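Side-chain contact in leucine aminopeptidase 1, chloroplastic (Solanum lycopersicum, PDB 5D8N), which removes N-terminal amino acids, preferably leucine, from peptides as a magnesium-dependent homohexameric enzyme of the M17 family and also acts as a protein folding chaperone: residues I203-H208 with T521-V526. The protein carries 1 engineered substitution. Numbering follows the deposited sequence.
Sequences IKYAEH and TLVEWV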
loop_
_atom_site.group_PDB
_atom_site.type_symbol
_atom_site.label_atom_id
_atom_site.label_comp_id
_atom_site.label_asym_id
_atom_site.label_seq_id
_atom_site.Cartn_x
_atom_site.Cartn_y
_atom_site.Cartn_z
ATOM N N ILE A 203 -42.534 10.192 31.181
ATOM C CA ILE A 203 -41.216 10.129 31.762
ATOM C C ILE A 203 -40.848 8.668 31.987
ATOM O O ILE A 203 -39.706 8.283 31.752
ATOM C CB ILE A 203 -41.115 10.953 33.062
ATOM C CG1 ILE A 203 -41.139 12.449 32.736
ATOM C CG2 ILE A 203 -39.871 10.609 33.869
ATOM C CD1 ILE A 203 -41.378 13.321 33.950
ATOM N N LYS A 204 -41.799 7.882 32.471
ATOM C CA LYS A 204 -41.573 6.480 32.752
ATOM C C LYS A 204 -41.239 5.732 31.442
ATOM O O LYS A 204 -40.392 4.823 31.418
ATOM C CB LYS A 204 -42.816 5.905 33.421
ATOM C CG LYS A 204 -42.567 4.679 34.268
ATOM C CD LYS A 204 -41.874 4.976 35.583
ATOM C CE LYS A 204 -42.223 3.918 36.620
ATOM N NZ LYS A 204 -42.042 2.509 36.150
ATOM N N TYR A 205 -41.988 6.034 30.389
ATOM C CA TYR A 205 -41.731 5.465 29.075
ATOM C C TYR A 205 -40.281 5.743 28.694
ATOM O O TYR A 205 -39.570 4.826 28.281
ATOM C CB TYR A 205 -42.694 6.039 28.024
ATOM C CG TYR A 205 -42.310 5.801 26.566
ATOM C CD1 TYR A 205 -42.510 4.572 25.943
ATOM C CD2 TYR A 205 -41.866 6.840 25.778
ATOM C CE1 TYR A 205 -42.115 4.352 24.627
ATOM C CE2 TYR A 205 -41.551 6.649 24.444
ATOM C CZ TYR A 205 -41.636 5.398 23.885
ATOM O OH TYR A 205 -41.311 5.220 22.550
ATOM N N ALA A 206 -39.862 6.996 28.844
ATOM C CA ALA A 206 -38.505 7.401 28.479
ATOM C C ALA A 206 -37.506 6.591 29.296
ATOM O O ALA A 206 -36.484 6.122 28.775
ATOM C CB ALA A 206 -38.286 8.891 28.713
ATOM N N GLU A 207 -37.795 6.436 30.583
ATOM C CA GLU A 207 -36.921 5.652 31.443
ATOM C C GLU A 207 -36.818 4.204 30.960
ATOM O O GLU A 207 -35.741 3.629 31.028
ATOM C CB GLU A 207 -37.341 5.709 32.920
ATOM C CG GLU A 207 -37.129 7.074 33.546
ATOM C CD GLU A 207 -37.750 7.210 34.932
ATOM O OE1 GLU A 207 -38.904 6.785 35.103
ATOM O OE2 GLU A 207 -37.086 7.720 35.857
ATOM N N HIS A 208 -37.928 3.629 30.507
ATOM C CA HIS A 208 -37.918 2.256 30.032
ATOM C C HIS A 208 -37.040 2.146 28.782
ATOM O O HIS A 208 -36.262 1.199 28.638
ATOM C CB HIS A 208 -39.334 1.773 29.697
ATOM C CG HIS A 208 -40.249 1.723 30.877
ATOM N ND1 HIS A 208 -39.791 1.501 32.158
ATOM C CD2 HIS A 208 -41.603 1.737 30.958
ATOM C CE1 HIS A 208 -40.818 1.411 32.983
ATOM N NE2 HIS A 208 -41.923 1.590 32.282
ATOM N N THR A 521 -35.494 3.993 18.092
ATOM C CA THR A 521 -36.223 3.931 16.833
ATOM C C THR A 521 -37.033 2.625 16.714
ATOM O O THR A 521 -38.209 2.629 16.306
ATOM C CB THR A 521 -35.283 4.112 15.626
ATOM O OG1 THR A 521 -34.646 5.395 15.699
ATOM C CG2 THR A 521 -36.020 4.011 14.314
ATOM N N LEU A 522 -36.417 1.505 17.077
ATOM C CA LEU A 522 -37.129 0.244 17.019
ATOM C C LEU A 522 -38.354 0.220 17.938
ATOM O O LEU A 522 -39.409 -0.317 17.585
ATOM C CB LEU A 522 -36.209 -0.925 17.350
ATOM C CG LEU A 522 -35.059 -1.168 16.354
ATOM C CD1 LEU A 522 -34.195 -2.326 16.818
ATOM C CD2 LEU A 522 -35.520 -1.349 14.925
ATOM N N VAL A 523 -38.186 0.742 19.143
ATOM C CA VAL A 523 -39.294 0.815 20.077
ATOM C C VAL A 523 -40.424 1.649 19.473
ATOM O O VAL A 523 -41.601 1.241 19.539
ATOM C CB VAL A 523 -38.875 1.362 21.452
ATOM C CG1 VAL A 523 -40.097 1.699 22.307
ATOM C CG2 VAL A 523 -37.982 0.352 22.150
ATOM N N GLU A 524 -40.084 2.831 18.960
ATOM C CA GLU A 524 -41.108 3.674 18.341
ATOM C C GLU A 524 -41.784 2.924 17.213
ATOM O O GLU A 524 -42.992 3.037 17.021
ATOM C CB GLU A 524 -40.546 4.991 17.813
ATOM C CG GLU A 524 -40.221 6.000 18.910
ATOM C CD GLU A 524 -41.453 6.533 19.648
ATOM O OE1 GLU A 524 -42.554 6.569 19.053
ATOM O OE2 GLU A 524 -41.266 7.039 20.777
ATOM N N TRP A 525 -41.009 2.213 16.404
ATOM C CA TRP A 525 -41.592 1.519 15.269
ATOM C C TRP A 525 -42.578 0.441 15.728
ATOM O O TRP A 525 -43.647 0.264 15.155
ATOM C CB TRP A 525 -40.490 0.881 14.416
ATOM C CG TRP A 525 -41.012 0.069 13.264
ATOM C CD1 TRP A 525 -41.612 0.545 12.132
ATOM C CD2 TRP A 525 -41.049 -1.352 13.169
ATOM N NE1 TRP A 525 -41.861 -0.488 11.266
ATOM C CE2 TRP A 525 -41.584 -1.666 11.903
ATOM C CE3 TRP A 525 -40.535 -2.387 13.959
ATOM C CZ2 TRP A 525 -41.652 -2.972 11.424
ATOM C CZ3 TRP A 525 -40.635 -3.696 13.503
ATOM C CH2 TRP A 525 -41.160 -3.969 12.227
ATOM N N VAL A 526 -42.182 -0.364 16.707
ATOM C CA VAL A 526 -43.082 -1.386 17.258
ATOM C C VAL A 526 -44.377 -0.772 17.773
ATOM O O VAL A 526 -45.462 -1.280 17.487
ATOM C CB VAL A 526 -42.397 -2.199 18.390
ATOM C CG1 VAL A 526 -43.386 -3.064 19.149
ATOM C CG2 VAL A 526 -41.306 -3.066 17.788
#
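The phenol ring of Tyr205 receives the carboxylate of Glu524 at its edge, with OE2 lying near the ring plane, while CG1 of Val523 approaches obliquely. Ring and carboxylate planes stand 83° apart, almost perpendicular. Tyr205 OH donates to Glu524 OE2 over 2.5 Å, a short bond that reaches the oxygen from above the carboxylate plane, 67° out of it. With CG of Tyr205 anti to the backbone N (chi1 165°), the side chain reaches across from helix 197-221, and Glu524 and Val523 of helix 519-527 meet its hydroxyl end in a small interface of 117 Å². A bend at chi2 brings OE2 round to the phenol, although Glu524 does not leave its backbone pointing at 203-208. Helix 519-527 rests on strand 406-411 of the mixed catalytic-domain sheet through Leu522 and Trp525, while Val523 and Glu524 turn to helix 197-221. That helix touches strand 31-35 of the other, six-stranded sheet through Ile203 and Glu207, and so lies between that sheet and the C-terminal helix. Ile342 of helix 327-342 touches both Tyr205 and Val523. Val523 adds an apolar touch, its CG1 lying 4.1 Å from Tyr205 CE1. A phenylalanine in place of Tyr205 would probably leave Glu524 OE2 without this donor and the carboxylate less firmly fixed in rotation. The other oxygen, Glu524 OE1, forms a salt bridge with Arg528, four residues further along the chain.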